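Local coordinates for protein aromatic amino acid aminotransferase I (Candida albicans WO-1, PDB 6HNU) that probably transfers the amino group of aromatic L-amino acids to 2-oxoglutarate, using pyridoxal 5'-phosphate as cofactor, at residues 141-144 / 145-149. Sequence-based numbering, arbitrary orientation.
Sequences NTEA and WDSTL. With PLP (pyridoxal-5'-phosphate), chain I.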
# COMPACT_ATOMS: atom_id res chain seq x y z
N ASN B 141 4.94 -8.47 -0.52
CA ASN B 141 4.29 -9.62 -1.16
C ASN B 141 2.80 -9.68 -0.76
O ASN B 141 2.02 -10.23 -1.56
CB ASN B 141 5.06 -10.91 -0.85
CG ASN B 141 6.31 -11.11 -1.68
OD1 ASN B 141 6.79 -10.19 -2.37
ND2 ASN B 141 6.85 -12.32 -1.58
N THR B 142 2.43 -9.16 0.41
CA THR B 142 1.02 -9.10 0.84
C THR B 142 0.22 -8.34 -0.22
O THR B 142 -0.75 -8.88 -0.79
CB THR B 142 0.88 -8.46 2.23
OG1 THR B 142 1.77 -9.19 3.10
CG2 THR B 142 -0.56 -8.54 2.71
N GLU B 143 0.66 -7.13 -0.51
CA GLU B 143 0.01 -6.25 -1.52
C GLU B 143 0.16 -6.92 -2.89
O GLU B 143 -0.87 -7.03 -3.60
CB GLU B 143 0.62 -4.86 -1.56
CG GLU B 143 0.11 -4.06 -2.75
CD GLU B 143 0.98 -4.15 -3.99
OE1 GLU B 143 2.16 -3.73 -3.90
OE2 GLU B 143 0.47 -4.56 -5.07
N ALA B 144 1.37 -7.40 -3.24
CA ALA B 144 1.59 -7.96 -4.59
C ALA B 144 0.62 -9.12 -4.83
O ALA B 144 0.09 -9.21 -5.92
CB ALA B 144 3.03 -8.35 -4.80
N TRP B 145 0.33 -9.94 -3.81
CA TRP B 145 -0.64 -11.06 -3.92
C TRP B 145 -2.07 -10.53 -4.12
O TRP B 145 -2.82 -11.01 -5.03
CB TRP B 145 -0.50 -11.97 -2.68
CG TRP B 145 -1.60 -12.98 -2.64
CD1 TRP B 145 -2.54 -13.12 -1.66
CD2 TRP B 145 -1.87 -13.99 -3.63
NE1 TRP B 145 -3.42 -14.12 -1.99
CE2 TRP B 145 -3.01 -14.70 -3.17
CE3 TRP B 145 -1.31 -14.33 -4.87
CZ2 TRP B 145 -3.59 -15.73 -3.89
CZ3 TRP B 145 -1.88 -15.38 -5.57
CH2 TRP B 145 -2.99 -16.06 -5.08
N ASP B 146 -2.47 -9.54 -3.34
CA ASP B 146 -3.81 -8.91 -3.48
C ASP B 146 -3.94 -8.42 -4.92
O ASP B 146 -4.96 -8.76 -5.57
CB ASP B 146 -4.02 -7.82 -2.45
CG ASP B 146 -5.43 -7.25 -2.49
OD1 ASP B 146 -6.36 -7.99 -2.24
OD2 ASP B 146 -5.56 -6.06 -2.69
N SER B 147 -2.92 -7.73 -5.41
CA SER B 147 -2.87 -7.16 -6.79
C SER B 147 -2.86 -8.26 -7.84
O SER B 147 -3.51 -8.04 -8.90
CB SER B 147 -1.71 -6.21 -6.99
OG SER B 147 -1.83 -5.14 -6.06
N THR B 148 -2.19 -9.40 -7.59
CA THR B 148 -2.19 -10.57 -8.51
C THR B 148 -3.63 -11.08 -8.69
O THR B 148 -4.04 -11.31 -9.84
CB THR B 148 -1.26 -11.67 -7.99
OG1 THR B 148 0.06 -11.10 -7.89
CG2 THR B 148 -1.30 -12.91 -8.85
N LEU B 149 -4.34 -11.29 -7.60
CA LEU B 149 -5.73 -11.78 -7.67
C LEU B 149 -6.57 -10.75 -8.43
O LEU B 149 -7.38 -11.14 -9.28
CB LEU B 149 -6.25 -11.96 -6.24
CG LEU B 149 -5.75 -13.18 -5.48
CD1 LEU B 149 -5.97 -12.98 -4.01
CD2 LEU B 149 -6.46 -14.43 -5.97
N1 PLP I . 3.81 -14.44 1.48
C2 PLP I . 4.03 -15.48 2.28
C2A PLP I . 3.78 -16.85 1.76
C3 PLP I . 4.47 -15.31 3.59
O3 PLP I . 4.60 -16.42 4.39
C4 PLP I . 4.67 -14.00 4.08
C4A PLP I . 5.10 -13.79 5.46
C5 PLP I . 4.48 -12.92 3.21
C6 PLP I . 4.03 -13.19 1.94
C5A PLP I . 4.60 -11.49 3.67
O4P PLP I . 5.38 -10.70 2.73
P PLP I . 5.59 -9.17 2.84
O1P PLP I . 6.57 -8.94 1.72
O2P PLP I . 6.15 -8.90 4.27
O3P PLP I . 4.23 -8.50 2.63
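The phosphate-binding first turn of helix 141-152 is tied to the next turn by the usual backbone hydrogen bonds, to which the side chains of Glu143 and Ser147 add one of their own. Glu143 is bent at chi2 (-93°), which turns its carboxylate along the helix until OE2 accepts a 2.6 Å hydrogen bond from Ser147 OG through its anti lone pair. Two further bonds hold this buried carboxylate, OE2 to His325 NE2 and OE1 to Val139 N, fixing its rotation. One residue on, Ala144 O is gripped twice by Thr148, whose N (2.8 Å) and OG1 (2.7 Å) arrive from opposite faces of the carbonyl plane. The hydroxyl can fold back because it lies beside its own backbone N (chi1 -59°); it also bonds Tyr321 OH. Trp145 N bonds Asn141 O at 2.8 Å, while the indole NE1 reaches Ala169 O. At the N-terminal end, backbone N-H groups point at the cofactor: Asn141 N meets PLP O1P at 2.8 Å, and O3P takes both Thr142 N (2.9 Å) and Thr142 OG1 (2.6 Å). The helix dipole probably adds to the pull on the phosphate, as probably does the charge of Arg307, also hydrogen-bonded to PLP. Such a helix N-terminus cupping the phosphate is typical of the cofactor site in fold-type I PLP-dependent aminotransferases.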